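Local coordinates for CdnC (Chryseobacterium gregarium DSM 19109, PDB 7MGV), which probably uses ATP to form the omega-ester macrocycles of a graspetide on its ribosomally made precursor peptide, at residues Asp37-Thr40 with Glu41-Lys45; Asn326-Glu330 with Asn331-Lys335; Ala338-Cys342 with Asp343-Arg347. All blocks are in the same frame, centred on the assembly; numbering follows the deposited sequence.

Contact 1: Asp37-Thr40 with Glu41-Lys45; sequences DKVT and EYIDK
Asp37 and Glu41 make a helical i to i+4 bond, Glu41 N to Asp37 O at 2.9 Å. They lie on helix 35-46, the helix of the beta-alpha-beta unit that joins strands 22-28 and 48-54 in the MvdD-type pre-ATP-grasp domain. Lys38 uses both its backbone and its side chain. Its carbonyl O takes the N-H of Tyr42, while its aliphatic chain bends at the second torsion (chi2 64°) and again at the fourth to run alongside Glu41. This brings NZ to 2.5 Å from Glu41 OE1, a salt bridge one turn apart. The ammonium meets OE1 on the syn side but 33° out of the carboxylate plane, and Glu41, extended beyond CG, also brings OE2 to 3.1 Å from Lys38 NZ. The Tyr42 ring lies farther off, its centroid 5.7 Å from Lys38 NZ, at most a weak cation-pi attraction. The Tyr42 hydroxyl is bonded instead to Glu330 O, in the loop before helix 332-341.

Val39 begins the buried side of the helix. Its O accepts Ile43 N, and CG1, set trans to the backbone N (chi1 172°), touches Ile43 CD1 at 3.8 Å. The two side chains point the same way; Val39 continues onto Ser334 and Phe321, and Ile43 onto Ala338, Cys48 and Val50, so this side of the helix faces both helix 332-341 and strand 48-54. Thr40 sends its hydroxyl back to Ile36 O and its CG2 alongside the Asp44 carboxylate. The last bond of the series runs from Asp44 N to Thr40 O at 2.9 Å, and the same carbonyl oxygen is approached by the carboxylate carbon, Asp44 CG lying 3.2 Å from Thr40 O.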
# COMPACT_ATOMS: atom_id res chain seq x y z
N ASP A 37 -26.59 5.80 1.65
CA ASP A 37 -27.84 6.47 1.31
C ASP A 37 -28.06 7.72 2.16
O ASP A 37 -28.38 8.79 1.63
CB ASP A 37 -29.01 5.50 1.48
CG ASP A 37 -29.52 4.97 0.15
OD1 ASP A 37 -28.99 5.39 -0.90
OD2 ASP A 37 -30.44 4.12 0.16
N LYS A 38 -27.87 7.61 3.47
CA LYS A 38 -28.09 8.76 4.34
C LYS A 38 -27.01 9.81 4.14
O LYS A 38 -27.28 11.02 4.19
CB LYS A 38 -28.16 8.32 5.80
CG LYS A 38 -29.46 8.71 6.50
CD LYS A 38 -30.66 8.01 5.86
CE LYS A 38 -31.96 8.41 6.53
NZ LYS A 38 -32.41 9.78 6.16
N VAL A 39 -25.77 9.38 3.89
CA VAL A 39 -24.70 10.32 3.58
C VAL A 39 -25.02 11.09 2.31
O VAL A 39 -24.84 12.30 2.24
CB VAL A 39 -23.35 9.58 3.47
CG1 VAL A 39 -22.27 10.52 2.96
CG2 VAL A 39 -22.95 9.00 4.82
N THR A 40 -25.53 10.39 1.29
CA THR A 40 -25.91 11.04 0.04
C THR A 40 -27.07 12.01 0.25
O THR A 40 -27.09 13.10 -0.34
CB THR A 40 -26.26 9.99 -1.02
OG1 THR A 40 -25.10 9.21 -1.31
CG2 THR A 40 -26.75 10.65 -2.29
N GLU A 41 -28.04 11.63 1.08
CA GLU A 41 -29.15 12.53 1.37
C GLU A 41 -28.66 13.81 2.04
O GLU A 41 -29.07 14.92 1.67
CB GLU A 41 -30.18 11.82 2.26
CG GLU A 41 -31.02 12.76 3.11
CD GLU A 41 -31.94 12.03 4.07
OE1 GLU A 41 -32.15 10.81 3.88
OE2 GLU A 41 -32.45 12.67 5.00
N TYR A 42 -27.77 13.67 3.03
CA TYR A 42 -27.28 14.85 3.73
C TYR A 42 -26.36 15.68 2.85
O TYR A 42 -26.30 16.91 3.01
CB TYR A 42 -26.57 14.43 5.02
CG TYR A 42 -27.53 14.08 6.14
CD1 TYR A 42 -28.67 14.84 6.36
CD2 TYR A 42 -27.29 12.99 6.97
CE1 TYR A 42 -29.54 14.53 7.39
CE2 TYR A 42 -28.16 12.67 8.00
CZ TYR A 42 -29.28 13.44 8.20
OH TYR A 42 -30.15 13.13 9.22
N ILE A 43 -25.66 15.06 1.90
CA ILE A 43 -24.87 15.83 0.94
C ILE A 43 -25.79 16.59 -0.01
O ILE A 43 -25.52 17.74 -0.36
CB ILE A 43 -23.90 14.91 0.18
CG1 ILE A 43 -22.78 14.42 1.11
CG2 ILE A 43 -23.29 15.64 -1.01
CD1 ILE A 43 -21.89 13.37 0.48
N ASP A 44 -26.88 15.95 -0.44
CA ASP A 44 -27.86 16.62 -1.29
C ASP A 44 -28.43 17.84 -0.60
O ASP A 44 -28.55 18.92 -1.21
CB ASP A 44 -28.98 15.64 -1.68
CG ASP A 44 -28.54 14.64 -2.72
OD1 ASP A 44 -27.39 14.72 -3.19
OD2 ASP A 44 -29.36 13.76 -3.08
N LYS A 45 -28.80 17.70 0.67
CA LYS A 45 -29.28 18.85 1.43
C LYS A 45 -28.18 19.90 1.57
O LYS A 45 -28.44 21.11 1.46
CB LYS A 45 -29.81 18.38 2.79
CG LYS A 45 -31.08 19.11 3.27
CD LYS A 45 -30.89 20.62 3.21
CE LYS A 45 -31.79 21.39 4.15
NZ LYS A 45 -31.60 22.85 3.93

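Contact 2: Asn326-Glu330 with Asn331-Lys335; sequences NLTEE and NRISK
Thr328 overlaps the start of helix 332-341, its CB lying 4.0 Å from Arg332 CB and its hydroxyl oxygen in front of the helix N terminus. Thr328 OG1 accepts Arg332 N at 3.0 Å with an N-H...O angle of 151°, which satisfies an amide of the first turn. With chi1 at 56° the hydroxyl sits between the backbone N and the carbonyl carbon, turned to the helix, and it also bonds to Asp325 O. Asn331 holds the N-cap position, but its side chain makes no capping bond; Asp325 OD1 takes Ile333 N instead.

The polypeptide turns into the helix through Glu330 and Asn331, both with positive phi. This presents the carbonyls of Glu329 and Glu330 to the edge of the Arg332 guanidinium. Arg332 NE bonds to Glu329 O at 3.2 Å, nearly in line with the C=O bond though tilted 24° from the guanidinium plane. Arg332 NH2 reaches Glu330 O at 3.4 Å, a weak bond to an oxygen shared with Tyr42. Lys335 CB lies over the centre of one guanidinium face, 4.1 Å above the plane. With an alanine in place of this arginine, Glu329 O is likely to lose its side-chain donor and a gap to open beside Lys335 CB.

Ile333, buried, packs on strands 234-241 and 244-251. Asn331 ND2 is bonded to Asp325 OD2, which also takes Ser334 OG, so that one aspartate at the end of helix 322-325 is bonded to the start of helix 332-341. The Asn326 and Asn331 side chains point the same way with their amide planes steeply inclined to each other, joined by a weak bond from Asn331 ND2 to Asn326 OD1 at 3.2 Å.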
# COMPACT_ATOMS: atom_id res chain seq x y z
N ASN A 326 -27.07 3.98 13.11
CA ASN A 326 -28.50 3.79 13.32
C ASN A 326 -28.89 3.87 14.79
O ASN A 326 -30.08 3.93 15.10
CB ASN A 326 -28.94 2.44 12.75
CG ASN A 326 -29.10 2.47 11.24
OD1 ASN A 326 -29.42 3.51 10.66
ND2 ASN A 326 -28.89 1.33 10.59
N LEU A 327 -27.92 3.87 15.70
CA LEU A 327 -28.18 4.05 17.12
C LEU A 327 -28.11 5.52 17.54
O LEU A 327 -28.40 5.83 18.70
CB LEU A 327 -27.19 3.23 17.96
CG LEU A 327 -26.87 1.82 17.44
CD1 LEU A 327 -25.95 1.09 18.41
CD2 LEU A 327 -28.14 1.02 17.19
N THR A 328 -27.72 6.41 16.64
CA THR A 328 -27.81 7.84 16.86
C THR A 328 -29.19 8.35 16.42
O THR A 328 -29.99 7.62 15.83
CB THR A 328 -26.71 8.58 16.11
OG1 THR A 328 -26.78 8.26 14.72
CG2 THR A 328 -25.34 8.19 16.65
N GLU A 329 -29.45 9.62 16.71
CA GLU A 329 -30.71 10.25 16.33
C GLU A 329 -30.57 10.81 14.92
O GLU A 329 -29.81 11.76 14.70
CB GLU A 329 -31.10 11.34 17.32
CG GLU A 329 -32.45 11.98 17.02
CD GLU A 329 -32.41 13.49 17.10
OE1 GLU A 329 -33.30 14.08 17.75
OE2 GLU A 329 -31.49 14.10 16.51
N GLU A 330 -31.28 10.21 13.97
CA GLU A 330 -31.29 10.66 12.57
C GLU A 330 -29.89 10.66 11.97
O GLU A 330 -29.51 11.58 11.24
CB GLU A 330 -31.95 12.03 12.44
CG GLU A 330 -33.39 12.08 12.93
CD GLU A 330 -34.39 12.08 11.79
OE1 GLU A 330 -34.66 10.99 11.23
OE2 GLU A 330 -34.92 13.16 11.46
N ASN A 331 -29.12 9.61 12.27
CA ASN A 331 -27.86 9.30 11.59
C ASN A 331 -26.87 10.46 11.69
O ASN A 331 -26.51 11.11 10.71
CB ASN A 331 -28.13 8.92 10.12
CG ASN A 331 -29.29 7.96 9.97
OD1 ASN A 331 -30.42 8.37 9.71
ND2 ASN A 331 -29.01 6.68 10.15
N ARG A 332 -26.43 10.70 12.93
CA ARG A 332 -25.49 11.79 13.18
C ARG A 332 -24.13 11.54 12.56
O ARG A 332 -23.46 12.49 12.14
CB ARG A 332 -25.36 12.03 14.69
CG ARG A 332 -26.55 12.75 15.31
CD ARG A 332 -26.80 14.10 14.65
NE ARG A 332 -27.85 14.02 13.63
CZ ARG A 332 -28.18 15.02 12.82
NH1 ARG A 332 -27.53 16.18 12.89
NH2 ARG A 332 -29.14 14.86 11.92
N ILE A 333 -23.69 10.28 12.48
CA ILE A 333 -22.39 10.00 11.87
C ILE A 333 -22.44 10.24 10.37
O ILE A 333 -21.49 10.74 9.77
CB ILE A 333 -21.94 8.56 12.20
CG1 ILE A 333 -21.94 8.33 13.71
CG2 ILE A 333 -20.56 8.28 11.63
CD1 ILE A 333 -21.55 6.93 14.12
N SER A 334 -23.56 9.88 9.73
CA SER A 334 -23.73 10.16 8.31
C SER A 334 -23.73 11.67 8.06
O SER A 334 -23.14 12.14 7.08
CB SER A 334 -25.01 9.52 7.79
OG SER A 334 -24.98 8.12 7.95
N LYS A 335 -24.39 12.43 8.93
CA LYS A 335 -24.36 13.88 8.81
C LYS A 335 -22.95 14.42 9.00
O LYS A 335 -22.53 15.36 8.31
CB LYS A 335 -25.31 14.51 9.84
CG LYS A 335 -25.30 16.03 9.85
CD LYS A 335 -26.56 16.59 9.21
CE LYS A 335 -26.45 18.09 9.00
NZ LYS A 335 -25.38 18.43 8.03

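Contact 3: Ala338-Cys342 with Asp343-Arg347; sequences ADLLC and DKAPR
Lys344 N bonds to Asp339 O at 2.7 Å and Asp343 N to Leu340 O at 3.3 Å, the paired bonds of a Schellman motif that ends helix 332-341. Asp343, with positive phi, is the C-prime residue. Its N-H comes to Leu340 O from above the carbonyl plane, 70° out of it, which leaves the direction ahead of the C=O to Arg347. Arg347 NE takes that place at 2.8 Å from Leu340 O, the oxygen lying in the guanidinium plane; NH2 is modelled implausibly close to the same oxygen, so its share is doubtful. One carbonyl at the helix end thus accepts from at least two donors, a backbone amide and an arginine. Asp343 OD1 probably offsets some of the guanidinium charge, 3.4 Å from Arg347 NE but well out of its plane, with no N-H pointing at it. Asp339 OD1 is satisfied by Lys335 NZ and Asn46 ND2. Leu341 O accepts Thr91 OG1. The aliphatic part of the arginine crosses Leu340, whose CD1 touches Arg347 CG at 3.9 Å. Arg347 also makes a cation-pi contact with Tyr134, Leu341 packs on strands 22-28, 91-94 and 134-136, and Cys342 rests against helix 35-46.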
# COMPACT_ATOMS: atom_id res chain seq x y z
N ALA A 338 -21.10 13.73 5.78
CA ALA A 338 -21.56 14.62 4.72
C ALA A 338 -21.01 16.03 4.89
O ALA A 338 -20.53 16.64 3.93
CB ALA A 338 -23.09 14.63 4.69
N ASP A 339 -21.08 16.56 6.11
CA ASP A 339 -20.53 17.89 6.37
C ASP A 339 -19.04 17.93 6.09
O ASP A 339 -18.51 18.94 5.59
CB ASP A 339 -20.82 18.31 7.81
CG ASP A 339 -22.29 18.59 8.05
OD1 ASP A 339 -23.07 18.59 7.07
OD2 ASP A 339 -22.67 18.82 9.22
N LEU A 340 -18.33 16.85 6.40
CA LEU A 340 -16.90 16.80 6.15
C LEU A 340 -16.60 16.77 4.65
O LEU A 340 -15.67 17.44 4.19
CB LEU A 340 -16.28 15.59 6.84
CG LEU A 340 -14.75 15.47 6.79
CD1 LEU A 340 -14.10 16.37 7.83
CD2 LEU A 340 -14.32 14.02 6.98
N LEU A 341 -17.39 16.02 3.89
CA LEU A 341 -17.12 15.88 2.46
C LEU A 341 -17.48 17.15 1.69
O LEU A 341 -16.91 17.40 0.62
CB LEU A 341 -17.87 14.68 1.89
CG LEU A 341 -17.46 13.30 2.42
CD1 LEU A 341 -18.20 12.20 1.67
CD2 LEU A 341 -15.95 13.11 2.33
N CYS A 342 -18.41 17.95 2.21
CA CYS A 342 -18.81 19.21 1.59
C CYS A 342 -18.04 20.40 2.13
O CYS A 342 -18.44 21.54 1.88
CB CYS A 342 -20.31 19.44 1.79
SG CYS A 342 -21.38 18.07 1.26
N ASP A 343 -16.98 20.17 2.90
CA ASP A 343 -16.14 21.23 3.47
C ASP A 343 -16.94 22.13 4.40
O ASP A 343 -16.74 23.35 4.45
CB ASP A 343 -15.46 22.05 2.37
CG ASP A 343 -14.19 22.73 2.85
OD1 ASP A 343 -13.70 22.37 3.94
OD2 ASP A 343 -13.68 23.62 2.13
N LYS A 344 -17.86 21.53 5.16
CA LYS A 344 -18.63 22.24 6.17
C LYS A 344 -18.27 21.77 7.58
O LYS A 344 -19.10 21.83 8.49
CB LYS A 344 -20.13 22.08 5.92
CG LYS A 344 -20.62 22.83 4.69
CD LYS A 344 -22.10 22.57 4.43
CE LYS A 344 -22.96 23.01 5.60
NZ LYS A 344 -24.34 22.48 5.50
N ALA A 345 -17.04 21.31 7.76
CA ALA A 345 -16.54 20.84 9.04
C ALA A 345 -15.03 20.93 9.02
O ALA A 345 -14.42 20.83 7.94
CB ALA A 345 -17.00 19.40 9.33
N PRO A 346 -14.37 21.12 10.17
CA PRO A 346 -12.91 21.20 10.19
C PRO A 346 -12.28 19.92 9.66
O PRO A 346 -12.69 18.81 10.00
CB PRO A 346 -12.58 21.43 11.66
CG PRO A 346 -13.83 21.98 12.26
CD PRO A 346 -14.96 21.34 11.51
N ARG A 347 -11.27 20.09 8.80
CA ARG A 347 -10.60 18.97 8.16
C ARG A 347 -9.12 18.96 8.50
O ARG A 347 -8.53 19.99 8.84
CB ARG A 347 -10.75 19.03 6.63
CG ARG A 347 -12.14 19.31 6.13
CD ARG A 347 -12.11 19.50 4.62
NE ARG A 347 -13.31 18.96 4.00
CZ ARG A 347 -13.54 18.98 2.69
NH1 ARG A 347 -12.66 19.52 1.86
NH2 ARG A 347 -14.67 18.46 2.22

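Overall arrangement
From the N terminus, contact 1 comes first, within helix 35-46 of the pre-ATP-grasp domain; contact 2 follows nearly 300 residues later, where the loop after helix 322-325 turns into helix 332-341, and contact 3 ends that same helix. Each lies within one continuous piece of chain; contact 1 closes no loop beyond the turns of its helix, whereas contacts 2 and 3 close the turns at either end of helix 332-341. The three are in series, neither nested nor crossing. Contact 1 nevertheless meets both others, through Tyr42 and Lys38 on contact 2 and Tyr42 and Ile43 on contact 3. Helix 332-341 packs across helix 35-46, reaching from the antiparallel sheet beside contact 2 to the N-terminal parallel sheet beside contact 3.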